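PDB 6MZO: inactive Zymogen C11 Protease from Parabacteroides distasonis, which is the inactive zymogen of a clostripain-like C11 protease, in clan CD, and probably becomes a cysteine peptidase once activated. Local coordinates for residues A[48-52]-A[63-67]; A[10-16]-A[106-112]; A[239-243]-A[293-297]; A[275-281]-A[329-335]. All blocks are in the same frame, centred on the assembly; numbering follows the deposited sequence.

Contact 1: residues A[48-52]-A[63-67]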
loop_
_atom_site.group_PDB
_atom_site.type_symbol
_atom_site.label_atom_id
_atom_site.label_comp_id
_atom_site.label_asym_id
_atom_site.label_seq_id
_atom_site.Cartn_x
_atom_site.Cartn_y
_atom_site.Cartn_z
ATOM N N GLY A 48 -5.822 22.957 -2.500
ATOM C CA GLY A 48 -5.897 21.723 -3.301
ATOM C C GLY A 48 -7.346 21.200 -3.474
ATOM O O GLY A 48 -8.289 21.746 -2.862
ATOM N N ASN A 49 -7.515 20.128 -4.273
ATOM C CA ASN A 49 -8.848 19.528 -4.474
ATOM C C ASN A 49 -8.897 18.154 -3.892
ATOM O O ASN A 49 -7.975 17.393 -4.124
ATOM C CB ASN A 49 -9.178 19.438 -5.961
ATOM C CG ASN A 49 -9.107 20.764 -6.632
ATOM O OD1 ASN A 49 -9.851 21.694 -6.260
ATOM N ND2 ASN A 49 -8.174 20.898 -7.626
ATOM N N LEU A 50 -9.965 17.821 -3.153
ATOM C CA LEU A 50 -10.059 16.480 -2.547
ATOM C C LEU A 50 -11.309 15.802 -3.160
ATOM O O LEU A 50 -12.423 16.301 -2.959
ATOM C CB LEU A 50 -10.215 16.561 -1.055
ATOM C CG LEU A 50 -10.287 15.168 -0.370
ATOM C CD1 LEU A 50 -9.046 14.217 -0.568
ATOM C CD2 LEU A 50 -10.573 15.437 1.074
ATOM N N LEU A 51 -11.106 14.669 -3.843
ATOM C CA LEU A 51 -12.165 13.904 -4.464
ATOM C C LEU A 51 -12.196 12.528 -3.811
ATOM O O LEU A 51 -11.145 11.959 -3.484
ATOM C CB LEU A 51 -11.881 13.742 -5.946
ATOM C CG LEU A 51 -12.226 14.946 -6.869
ATOM C CD1 LEU A 51 -13.763 15.004 -6.940
ATOM C CD2 LEU A 51 -11.648 16.262 -6.441
ATOM N N ILE A 52 -13.409 12.015 -3.577
ATOM C CA ILE A 52 -13.624 10.680 -2.944
ATOM C C ILE A 52 -14.497 9.841 -3.832
ATOM O O ILE A 52 -15.508 10.354 -4.385
ATOM C CB ILE A 52 -14.375 10.800 -1.601
ATOM C CG1 ILE A 52 -13.856 11.955 -0.762
ATOM C CG2 ILE A 52 -14.354 9.489 -0.804
ATOM C CD1 ILE A 52 -12.417 11.770 -0.204
ATOM N N LEU A 63 -18.830 9.542 -7.020
ATOM C CA LEU A 63 -17.639 10.384 -6.959
ATOM C C LEU A 63 -18.077 11.727 -6.404
ATOM O O LEU A 63 -19.032 12.329 -6.938
ATOM C CB LEU A 63 -17.024 10.512 -8.368
ATOM C CG LEU A 63 -15.828 11.431 -8.532
ATOM C CD1 LEU A 63 -14.643 10.858 -7.764
ATOM C CD2 LEU A 63 -15.511 11.547 -10.029
ATOM N N PHE A 64 -17.427 12.204 -5.329
ATOM C CA PHE A 64 -17.870 13.485 -4.761
ATOM C C PHE A 64 -16.653 14.253 -4.282
ATOM O O PHE A 64 -15.619 13.694 -3.965
ATOM C CB PHE A 64 -18.883 13.310 -3.609
ATOM C CG PHE A 64 -18.436 12.331 -2.484
ATOM C CD1 PHE A 64 -18.699 10.978 -2.614
ATOM C CD2 PHE A 64 -17.835 12.823 -1.321
ATOM C CE1 PHE A 64 -18.348 10.055 -1.583
ATOM C CE2 PHE A 64 -17.468 11.939 -0.275
ATOM C CZ PHE A 64 -17.742 10.556 -0.410
ATOM N N GLN A 65 -16.801 15.553 -4.235
ATOM C CA GLN A 65 -15.781 16.450 -3.719
ATOM C C GLN A 65 -16.129 16.787 -2.268
ATOM O O GLN A 65 -17.327 16.908 -1.864
ATOM C CB GLN A 65 -15.735 17.706 -4.623
ATOM C CG GLN A 65 -14.724 18.737 -4.035
ATOM C CD GLN A 65 -14.585 19.985 -4.925
ATOM O OE1 GLN A 65 -15.492 20.329 -5.747
ATOM N NE2 GLN A 65 -13.454 20.672 -4.768
ATOM N N LEU A 66 -15.092 16.946 -1.451
ATOM C CA LEU A 66 -15.288 17.487 -0.115
ATOM C C LEU A 66 -14.535 18.770 -0.092
ATOM O O LEU A 66 -13.343 18.771 -0.432
ATOM C CB LEU A 66 -14.714 16.595 0.961
ATOM C CG LEU A 66 -15.466 15.295 1.136
ATOM C CD1 LEU A 66 -14.765 14.404 2.214
ATOM C CD2 LEU A 66 -16.962 15.524 1.532
ATOM N N LYS A 67 -15.162 19.840 0.327
ATOM C CA LYS A 67 -14.443 21.077 0.419
ATOM C C LYS A 67 -14.850 21.864 1.649
ATOM O O LYS A 67 -15.821 21.568 2.256
ATOM C CB LYS A 67 -14.629 21.892 -0.835
ATOM C CG LYS A 67 -16.018 22.425 -0.964
ATOM C CD LYS A 67 -16.283 23.008 -2.336
ATOM C CE LYS A 67 -15.195 23.928 -2.798
ATOM N NZ LYS A 67 -15.511 24.529 -4.113
HETATM O O HOH W 1 -11.851 19.874 -2.452
#
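Ile52 lies over one face of the Phe64 ring. Its CB sits 3.8 Å from the ring centroid and 22° off the normal, a CH-pi contact offset toward the rim. CG1 and CG2 of Ile52 touch the same rim, at Phe64 CE2 and CZ. A chi1 of 52°, with CG between the backbone N and the carbonyl carbon, places the Phe64 ring over Ile52 of the facing strand. CG1 of Ile52 also reaches Leu66 CD1, at 4.0 Å. With an alanine at Phe64, Ile52 is likely to lose its flat partner, and a gap would open on this face of the sheet.

The backbones hold these groups in register. Ile52 and Phe64 form an antiparallel hydrogen-bonded pair: Ile52 N gives to Phe64 O at 2.8 Å, and Phe64 N returns a bond to Ile52 O at 2.8 Å. Beyond it, Leu51 and Gln65 form a non-hydrogen-bonded pair, where Leu51 CD1 lies 4.1 Å from Gln65 CB. A water takes N-H bonds from Leu50 N and Gln65 NE2 and donates to Leu66 O at 2.7 Å. Gln65 OE1 hydrogen-bonds to Tyr104 OH.

Strands 49-54 and 62-69 make a beta hairpin in the large mixed sheet. Helix 26-43 packs on Leu50, Ile52 and Leu66; helix 90-103 packs on Leu51 and Leu63. The contact is thus mainly apolar, bridged by backbone bonds and one water.

Contact 2: residues A[10-16]-A[106-112]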
loop_
_atom_site.group_PDB
_atom_site.type_symbol
_atom_site.label_atom_id
_atom_site.label_comp_id
_atom_site.label_asym_id
_atom_site.label_seq_id
_atom_site.Cartn_x
_atom_site.Cartn_y
_atom_site.Cartn_z
ATOM N N THR A 10 -3.512 28.374 -8.426
ATOM C CA THR A 10 -3.841 27.076 -8.980
ATOM C C THR A 10 -3.674 26.058 -7.865
ATOM O O THR A 10 -3.013 26.322 -6.858
ATOM C CB THR A 10 -2.957 26.705 -10.168
ATOM O OG1 THR A 10 -1.621 26.457 -9.704
ATOM C CG2 THR A 10 -2.953 27.844 -11.178
ATOM N N ALA A 11 -4.301 24.911 -8.037
ATOM C CA ALA A 11 -4.247 23.874 -7.014
ATOM C C ALA A 11 -2.905 23.139 -7.000
ATOM O O ALA A 11 -2.467 22.627 -8.025
ATOM C CB ALA A 11 -5.356 22.878 -7.239
ATOM N N PRO A 12 -2.253 23.078 -5.828
ATOM C CA PRO A 12 -0.946 22.474 -5.778
ATOM C C PRO A 12 -1.097 20.966 -5.997
ATOM O O PRO A 12 -0.167 20.319 -6.489
ATOM C CB PRO A 12 -0.471 22.783 -4.338
ATOM C CG PRO A 12 -1.063 24.211 -4.133
ATOM C CD PRO A 12 -2.482 23.991 -4.679
ATOM N N ARG A 13 -2.252 20.416 -5.599
ATOM C CA ARG A 13 -2.448 18.973 -5.784
ATOM C C ARG A 13 -3.949 18.653 -5.863
ATOM O O ARG A 13 -4.773 19.292 -5.170
ATOM C CB ARG A 13 -1.818 18.156 -4.653
ATOM C CG ARG A 13 -1.895 16.603 -4.875
ATOM C CD ARG A 13 -0.869 15.823 -3.985
ATOM N NE ARG A 13 0.445 16.344 -4.288
ATOM C CZ ARG A 13 1.106 17.249 -3.536
ATOM N NH1 ARG A 13 0.698 17.544 -2.306
ATOM N NH2 ARG A 13 2.172 17.851 -4.069
ATOM N N THR A 14 -4.308 17.667 -6.688
ATOM C CA THR A 14 -5.604 17.038 -6.571
ATOM C C THR A 14 -5.411 15.618 -6.050
ATOM O O THR A 14 -4.583 14.919 -6.581
ATOM C CB THR A 14 -6.314 16.965 -7.951
ATOM O OG1 THR A 14 -6.760 18.274 -8.310
ATOM C CG2 THR A 14 -7.476 16.039 -7.970
ATOM N N VAL A 15 -6.061 15.285 -4.955
ATOM C CA VAL A 15 -5.974 13.905 -4.407
ATOM C C VAL A 15 -7.336 13.196 -4.538
ATOM O O VAL A 15 -8.401 13.748 -4.236
ATOM C CB VAL A 15 -5.580 13.979 -2.915
ATOM C CG1 VAL A 15 -5.600 12.542 -2.275
ATOM C CG2 VAL A 15 -4.160 14.581 -2.728
ATOM N N LEU A 16 -7.281 11.949 -5.020
ATOM C CA LEU A 16 -8.413 11.033 -5.100
ATOM C C LEU A 16 -8.211 9.965 -4.022
ATOM O O LEU A 16 -7.140 9.350 -3.958
ATOM C CB LEU A 16 -8.487 10.351 -6.498
ATOM C CG LEU A 16 -9.448 9.133 -6.511
ATOM C CD1 LEU A 16 -10.885 9.661 -6.321
ATOM C CD2 LEU A 16 -9.243 8.438 -7.887
ATOM N N ALA A 106 -4.417 19.945 -11.665
ATOM C CA ALA A 106 -3.610 20.533 -10.562
ATOM C C ALA A 106 -2.156 20.438 -10.940
ATOM O O ALA A 106 -1.834 19.804 -11.937
ATOM C CB ALA A 106 -3.889 19.851 -9.215
ATOM N N ASP A 107 -1.289 21.051 -10.139
ATOM C CA ASP A 107 0.150 21.033 -10.381
ATOM C C ASP A 107 0.689 19.620 -10.226
ATOM O O ASP A 107 1.785 19.296 -10.687
ATOM C CB ASP A 107 0.870 21.965 -9.406
ATOM C CG ASP A 107 0.579 23.458 -9.685
ATOM O OD1 ASP A 107 0.158 23.764 -10.799
ATOM O OD2 ASP A 107 0.764 24.286 -8.762
ATOM N N SER A 108 -0.078 18.799 -9.510
ATOM C CA SER A 108 0.348 17.397 -9.202
ATOM C C SER A 108 -0.878 16.594 -8.709
ATOM O O SER A 108 -1.951 17.143 -8.424
ATOM C CB SER A 108 1.486 17.372 -8.164
ATOM O OG SER A 108 0.943 17.759 -6.880
ATOM N N TYR A 109 -0.695 15.271 -8.563
ATOM C CA TYR A 109 -1.807 14.402 -8.126
ATOM C C TYR A 109 -1.345 13.440 -7.024
ATOM O O TYR A 109 -0.154 13.073 -6.974
ATOM C CB TYR A 109 -2.347 13.541 -9.275
ATOM C CG TYR A 109 -2.795 14.501 -10.362
ATOM C CD1 TYR A 109 -3.983 15.106 -10.232
ATOM C CD2 TYR A 109 -1.960 14.806 -11.387
ATOM C CE1 TYR A 109 -4.456 16.079 -11.176
ATOM C CE2 TYR A 109 -2.381 15.801 -12.334
ATOM C CZ TYR A 109 -3.620 16.373 -12.211
ATOM O OH TYR A 109 -4.027 17.323 -13.151
ATOM N N GLY A 110 -2.291 13.039 -6.177
ATOM C CA GLY A 110 -1.975 11.913 -5.278
ATOM C C GLY A 110 -3.129 10.935 -5.262
ATOM O O GLY A 110 -4.288 11.295 -5.547
ATOM N N LEU A 111 -2.826 9.670 -4.865
ATOM C CA LEU A 111 -3.821 8.631 -4.918
ATOM C C LEU A 111 -3.796 7.873 -3.569
ATOM O O LEU A 111 -2.691 7.511 -3.171
ATOM C CB LEU A 111 -3.525 7.666 -6.112
ATOM C CG LEU A 111 -4.591 6.568 -6.209
ATOM C CD1 LEU A 111 -6.029 7.013 -6.562
ATOM C CD2 LEU A 111 -4.032 5.605 -7.333
ATOM N N VAL A 112 -4.969 7.733 -2.946
ATOM C CA VAL A 112 -5.135 6.867 -1.727
ATOM C C VAL A 112 -6.048 5.738 -2.177
ATOM O O VAL A 112 -7.143 5.994 -2.708
ATOM C CB VAL A 112 -5.791 7.585 -0.613
ATOM C CG1 VAL A 112 -5.992 6.650 0.578
ATOM C CG2 VAL A 112 -4.938 8.836 -0.226
#
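Ser108 OG is shared by two groups of the segment 10-16. It donates to Pro12 O at 2.8 Å, lying in the carbonyl plane. It also accepts a weak, bent bond from Arg13 NH2 at 3.1 Å. Ser108 can do this because its OG stands between its own backbone N and carbonyl carbon (chi1 71°), turned to the neighbouring chain. The guanidinium has stronger partners: a salt bridge to Asp156 and hydrogen bonds to the carbonyl oxygens of Met202, Lys204 and Lys205.

Next to this polar group the two chains run as parallel strands. Thr14 N hydrogen-bonds to Ser108 O at 3.0 Å, and Gly110 N to Thr14 O at 3.0 Å. Leu16 N then hydrogen-bonds to Gly110 O, and Val112 N closes the run on Leu16 O. A CB at Gly110 would probably crowd Val15 CG2, consistent with the close approach here. Leu16 and Leu111 lie side by side and point the same way, CD2 to CD1 at 3.8 Å. Thr14 CB meets the Tyr109 ring at CD1 and CE1. Tyr109 OH accepts from Ala106 N at 3.0 Å, which ties the ring end back to its own loop.

Strands 14-19 and 109-115 are neighbours in the parallel part of the central sheet, as in caspase-like clan CD folds. Helix 90-103 packs against Thr14, Leu16 and Tyr109. The Arg13 charge is likely to be balanced by Asp156, while the carbonyl oxygens satisfy its N-H groups.

Contact 3: residues A[239-243]-A[293-297]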
loop_
_atom_site.group_PDB
_atom_site.type_symbol
_atom_site.label_atom_id
_atom_site.label_comp_id
_atom_site.label_asym_id
_atom_site.label_seq_id
_atom_site.Cartn_x
_atom_site.Cartn_y
_atom_site.Cartn_z
ATOM N N ALA A 239 16.850 -3.201 -6.907
ATOM C CA ALA A 239 16.634 -4.456 -7.619
ATOM C C ALA A 239 17.971 -4.931 -8.119
ATOM O O ALA A 239 18.257 -6.102 -8.035
ATOM C CB ALA A 239 15.664 -4.279 -8.759
ATOM N N ALA A 240 18.802 -4.001 -8.592
ATOM C CA ALA A 240 20.086 -4.421 -9.146
ATOM C C ALA A 240 20.944 -5.057 -8.056
ATOM O O ALA A 240 21.645 -6.076 -8.291
ATOM C CB ALA A 240 20.778 -3.256 -9.763
ATOM N N THR A 241 20.851 -4.491 -6.851
ATOM C CA THR A 241 21.676 -4.959 -5.771
ATOM C C THR A 241 21.159 -6.361 -5.436
ATOM O O THR A 241 21.932 -7.281 -5.193
ATOM C CB THR A 241 21.607 -4.020 -4.586
ATOM O OG1 THR A 241 22.165 -2.720 -4.955
ATOM C CG2 THR A 241 22.363 -4.594 -3.425
ATOM N N CYS A 242 19.822 -6.535 -5.435
ATOM C CA CYS A 242 19.257 -7.848 -5.100
ATOM C C CYS A 242 19.530 -8.839 -6.191
ATOM O O CYS A 242 19.761 -10.037 -5.902
ATOM C CB CYS A 242 17.733 -7.735 -4.848
ATOM S SG CYS A 242 17.388 -6.862 -3.309
ATOM N N ARG A 243 19.589 -8.354 -7.434
ATOM C CA ARG A 243 19.848 -9.272 -8.522
ATOM C C ARG A 243 21.170 -10.018 -8.291
ATOM O O ARG A 243 21.269 -11.267 -8.549
ATOM C CB ARG A 243 19.887 -8.491 -9.855
ATOM C CG ARG A 243 20.187 -9.414 -11.063
ATOM C CD ARG A 243 20.244 -8.565 -12.341
ATOM N NE ARG A 243 19.144 -7.627 -12.364
ATOM C CZ ARG A 243 19.266 -6.299 -12.375
ATOM N NH1 ARG A 243 20.473 -5.735 -12.441
ATOM N NH2 ARG A 243 18.163 -5.547 -12.343
ATOM N N ALA A 293 25.986 -4.300 0.712
ATOM C CA ALA A 293 25.470 -3.513 -0.439
ATOM C C ALA A 293 23.945 -3.377 -0.373
ATOM O O ALA A 293 23.373 -2.306 -0.631
ATOM C CB ALA A 293 25.864 -4.138 -1.750
ATOM N N PHE A 294 23.291 -4.495 -0.059
ATOM C CA PHE A 294 21.828 -4.507 0.127
ATOM C C PHE A 294 21.405 -3.515 1.201
ATOM O O PHE A 294 20.483 -2.720 0.982
ATOM C CB PHE A 294 21.376 -5.937 0.480
ATOM C CG PHE A 294 19.980 -6.005 0.955
ATOM C CD1 PHE A 294 18.931 -6.008 0.061
ATOM C CD2 PHE A 294 19.715 -6.054 2.347
ATOM C CE1 PHE A 294 17.550 -6.129 0.538
ATOM C CE2 PHE A 294 18.397 -6.161 2.827
ATOM C CZ PHE A 294 17.317 -6.159 1.944
ATOM N N LYS A 295 22.063 -3.546 2.358
ATOM C CA LYS A 295 21.743 -2.563 3.433
ATOM C C LYS A 295 21.885 -1.116 2.998
ATOM O O LYS A 295 21.009 -0.282 3.340
ATOM C CB LYS A 295 22.586 -2.856 4.678
ATOM C CG LYS A 295 22.043 -4.124 5.389
ATOM C CD LYS A 295 22.692 -4.324 6.767
ATOM C CE LYS A 295 24.029 -5.028 6.656
ATOM N NZ LYS A 295 24.611 -5.270 8.021
ATOM N N ARG A 296 22.913 -0.827 2.208
ATOM C CA ARG A 296 23.061 0.551 1.703
ATOM C C ARG A 296 21.935 0.952 0.740
ATOM O O ARG A 296 21.461 2.106 0.787
ATOM C CB ARG A 296 24.407 0.710 1.034
ATOM C CG ARG A 296 25.545 0.740 2.034
ATOM C CD ARG A 296 26.836 1.143 1.365
ATOM N NE ARG A 296 27.756 1.698 2.359
ATOM C CZ ARG A 296 29.075 1.498 2.386
ATOM N NH1 ARG A 296 29.677 0.759 1.461
ATOM N NH2 ARG A 296 29.795 2.048 3.354
ATOM N N SER A 297 21.511 -0.008 -0.099
ATOM C CA SER A 297 20.450 0.297 -1.050
ATOM C C SER A 297 19.127 0.495 -0.325
ATOM O O SER A 297 18.361 1.413 -0.687
ATOM C CB SER A 297 20.319 -0.791 -2.122
ATOM O OG SER A 297 21.496 -0.752 -2.954
#
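Thr241 and Ser297 join two nearly antiparallel helices by a hydroxyl pair. The segments 239-243 and 293-297 belong to helices 235-246 and 288-301. The axes of these two short segments come within 9.3 Å, at an angle of 166°.

The tight part lies around Thr241. With OG1 beside the backbone N (chi1 -64°), CG2 falls opposite that N and rests on the backbone of the other helix, 3.5 Å from Phe294 N and 3.6 Å from Ala293 C. Its OG1 points to Ser297 and meets OG there. Both hydroxyls have further partners: Thr241 OG1 is hydrogen-bonded to Glu237 O, and Ser297 OG to Glu237 OE2. Losing the hydroxyl and methyl of Thr241 to an alanine would probably leave Ser297 OG without this mate and open a small gap over the backbone at Phe294.

Cys242 adds a second, buried contact. Its SG meets the edge of the Phe294 ring in a sulfur-aromatic contact, 5.0 Å from the centroid and 80° off the normal. Phe278 stacks edge-to-face with the same ring. Trp352 and Val356 of helix 351-357 pack on Cys242.

The other side is looser. Ala293 is exposed, and its CB only brushes Thr241 CG2, at 3.9 Å. The contact is plain helix packing and buries a small area, 187 Å². Between the two hydroxyls, Thr241 OG1 to Ser297 OG measures 2.9 Å.

Contact 4: residues A[275-281]-A[329-335]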
loop_
_atom_site.group_PDB
_atom_site.type_symbol
_atom_site.label_atom_id
_atom_site.label_comp_id
_atom_site.label_asym_id
_atom_site.label_seq_id
_atom_site.Cartn_x
_atom_site.Cartn_y
_atom_site.Cartn_z
ATOM N N LEU A 275 4.805 -14.144 3.199
ATOM C CA LEU A 275 5.666 -12.944 3.287
ATOM C C LEU A 275 6.392 -12.841 4.603
ATOM O O LEU A 275 5.780 -12.985 5.688
ATOM C CB LEU A 275 4.844 -11.668 3.077
ATOM C CG LEU A 275 3.873 -11.667 1.943
ATOM C CD1 LEU A 275 3.158 -10.265 1.889
ATOM C CD2 LEU A 275 4.612 -11.846 0.621
ATOM N N TYR A 276 7.678 -12.567 4.521
ATOM C CA TYR A 276 8.560 -12.411 5.649
ATOM C C TYR A 276 9.348 -11.105 5.537
ATOM O O TYR A 276 9.272 -10.460 4.563
ATOM C CB TYR A 276 9.526 -13.578 5.693
ATOM C CG TYR A 276 8.861 -14.882 6.017
ATOM C CD1 TYR A 276 8.320 -15.671 5.042
ATOM C CD2 TYR A 276 8.756 -15.300 7.295
ATOM C CE1 TYR A 276 7.705 -16.853 5.342
ATOM C CE2 TYR A 276 8.141 -16.477 7.602
ATOM C CZ TYR A 276 7.623 -17.253 6.622
ATOM O OH TYR A 276 7.013 -18.421 6.942
ATOM N N ASP A 277 10.104 -10.740 6.560
ATOM C CA ASP A 277 10.886 -9.526 6.484
ATOM C C ASP A 277 11.949 -9.645 5.403
ATOM O O ASP A 277 12.651 -10.591 5.343
ATOM C CB ASP A 277 11.549 -9.168 7.810
ATOM C CG ASP A 277 12.393 -7.927 7.717
ATOM O OD1 ASP A 277 11.815 -6.879 7.582
ATOM O OD2 ASP A 277 13.600 -8.022 7.725
ATOM N N PHE A 278 12.045 -8.628 4.573
ATOM C CA PHE A 278 12.953 -8.603 3.455
ATOM C C PHE A 278 14.436 -8.745 3.817
ATOM O O PHE A 278 15.120 -9.556 3.302
ATOM C CB PHE A 278 12.664 -7.342 2.656
ATOM C CG PHE A 278 13.321 -7.257 1.320
ATOM C CD1 PHE A 278 13.696 -8.358 0.619
ATOM C CD2 PHE A 278 13.514 -6.045 0.758
ATOM C CE1 PHE A 278 14.250 -8.238 -0.618
ATOM C CE2 PHE A 278 14.071 -5.911 -0.476
ATOM C CZ PHE A 278 14.440 -7.014 -1.169
ATOM N N ASP A 279 14.888 -7.925 4.746
ATOM C CA ASP A 279 16.266 -7.946 5.168
ATOM C C ASP A 279 16.622 -9.285 5.781
ATOM O O ASP A 279 17.615 -9.832 5.469
ATOM C CB ASP A 279 16.546 -6.774 6.124
ATOM C CG ASP A 279 17.982 -6.713 6.605
ATOM O OD1 ASP A 279 18.388 -7.575 7.326
ATOM O OD2 ASP A 279 18.652 -5.762 6.276
ATOM N N ASP A 280 15.766 -9.796 6.638
ATOM C CA ASP A 280 15.993 -11.067 7.268
ATOM C C ASP A 280 16.191 -12.164 6.210
ATOM O O ASP A 280 17.121 -12.894 6.272
ATOM C CB ASP A 280 14.854 -11.390 8.214
ATOM C CG ASP A 280 15.191 -12.484 9.215
ATOM O OD1 ASP A 280 16.339 -12.820 9.346
ATOM O OD2 ASP A 280 14.272 -12.964 9.838
ATOM N N TYR A 281 15.302 -12.224 5.242
ATOM C CA TYR A 281 15.415 -13.207 4.182
ATOM C C TYR A 281 16.724 -13.058 3.426
ATOM O O TYR A 281 17.451 -13.986 3.256
ATOM C CB TYR A 281 14.253 -13.076 3.218
ATOM C CG TYR A 281 14.262 -14.041 2.067
ATOM C CD1 TYR A 281 14.506 -15.369 2.269
ATOM C CD2 TYR A 281 14.003 -13.615 0.798
ATOM C CE1 TYR A 281 14.508 -16.254 1.214
ATOM C CE2 TYR A 281 13.993 -14.484 -0.259
ATOM C CZ TYR A 281 14.246 -15.802 -0.033
ATOM O OH TYR A 281 14.242 -16.667 -1.065
ATOM N N SER A 329 12.578 -4.336 8.596
ATOM C CA SER A 329 13.289 -3.563 7.545
ATOM C C SER A 329 12.367 -2.559 6.809
ATOM O O SER A 329 12.826 -1.695 6.048
ATOM C CB SER A 329 13.946 -4.561 6.553
ATOM O OG SER A 329 12.926 -5.206 5.790
ATOM N N GLY A 330 11.061 -2.644 7.097
ATOM C CA GLY A 330 10.058 -1.766 6.456
ATOM C C GLY A 330 9.545 -2.364 5.153
ATOM O O GLY A 330 8.641 -1.830 4.568
ATOM N N LEU A 331 10.110 -3.516 4.714
ATOM C CA LEU A 331 9.589 -4.171 3.495
ATOM C C LEU A 331 9.403 -5.666 3.784
ATOM O O LEU A 331 10.238 -6.275 4.399
ATOM C CB LEU A 331 10.521 -4.043 2.278
ATOM C CG LEU A 331 10.507 -2.613 1.650
ATOM C CD1 LEU A 331 11.592 -2.588 0.560
ATOM C CD2 LEU A 331 9.180 -2.375 1.052
ATOM N N SER A 332 8.271 -6.189 3.312
ATOM C CA SER A 332 8.066 -7.638 3.277
ATOM C C SER A 332 8.581 -8.147 1.925
ATOM O O SER A 332 8.786 -7.348 0.953
ATOM C CB SER A 332 6.571 -7.963 3.426
ATOM O OG SER A 332 6.145 -7.559 4.734
ATOM N N ILE A 333 8.688 -9.486 1.820
ATOM C CA ILE A 333 9.159 -10.130 0.623
ATOM C C ILE A 333 8.500 -11.513 0.559
ATOM O O ILE A 333 8.281 -12.169 1.620
ATOM C CB ILE A 333 10.675 -10.240 0.574
ATOM C CG1 ILE A 333 11.172 -10.510 -0.820
ATOM C CG2 ILE A 333 11.220 -11.368 1.557
ATOM C CD1 ILE A 333 11.015 -9.252 -1.815
ATOM N N TYR A 334 8.175 -11.967 -0.659
ATOM C CA TYR A 334 7.796 -13.395 -0.827
ATOM C C TYR A 334 9.016 -14.283 -0.613
ATOM O O TYR A 334 10.096 -13.997 -1.149
ATOM C CB TYR A 334 7.208 -13.671 -2.248
ATOM C CG TYR A 334 6.804 -15.139 -2.439
ATOM C CD1 TYR A 334 5.831 -15.704 -1.608
ATOM C CD2 TYR A 334 7.399 -15.945 -3.442
ATOM C CE1 TYR A 334 5.499 -17.054 -1.720
ATOM C CE2 TYR A 334 7.018 -17.292 -3.585
ATOM C CZ TYR A 334 6.075 -17.816 -2.717
ATOM O OH TYR A 334 5.680 -19.125 -2.856
ATOM N N VAL A 335 8.827 -15.421 0.089
ATOM C CA VAL A 335 9.931 -16.372 0.251
ATOM C C VAL A 335 9.497 -17.675 -0.462
ATOM O O VAL A 335 8.631 -18.376 0.040
ATOM C CB VAL A 335 10.202 -16.645 1.739
ATOM C CG1 VAL A 335 11.219 -17.808 1.883
ATOM C CG2 VAL A 335 10.737 -15.321 2.405
HETATM O O HOH W 2 9.595 -5.177 7.521
#
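Val335 CG2 lies between two tyrosines. It sits over the centre of the Tyr281 ring, a CH-pi contact 3.8 Å from the centroid. The same methyl touches Tyr276 CD1 at 3.6 Å; Val335 CG1 touches Tyr281 CE1. Ile333 fills the next hollow. Its CG2 meets Tyr281 CD2. Its CG1 is turned opposite the backbone N (chi1 -162°), which lays CG1 and CD1 along Phe278. Ile333 CB is 3.6 Å from Phe278 CD1. Leu331 CB meets the same ring at Phe278 CD2, 3.9 Å away, and the two side chains point the same way.

The frame is a short two-stranded antiparallel sheet, 275-277 with 332-334, that leads straight into helix 278-283. Tyr276 and Ile333 form its hydrogen-bonded pair. Asp277 is the N-cap of the helix, its OD2 accepting from Asp280 N at 3.0 Å. Its OD1 is gripped by Ser329 OG at 2.7 Å and Ser329 N at 2.8 Å, from opposite faces of the carboxylate plane. A water also donates to this oxygen and accepts from Gly330 N. Ser329 CB fits against Asp279 CB, 3.4 Å away. In helix 351-357, Trp352 packs on Ile333 and Tyr357 on Tyr281.

Contacts 1 and 2 share the large mixed sheet. Their centres lie about 10 Å apart, strands 49-54 and 14-19 are neighbours, and Leu51 N probably hydrogen-bonds to Val15 O. Along the chain, contact 1 is nested inside the loop closed by contact 2. Contacts 3 and 4 come later and their segments alternate. Their centres are about 14 Å apart, and they meet where Phe294 and Cys242 pack on Phe278. Helices 278-283 and 288-301 follow each other there. The two pairs are distant: the centres of contacts 1 and 3 are about 40 Å apart. One pair thus knits the large sheet; the other joins helices and a small two-stranded sheet in the later part of the chain.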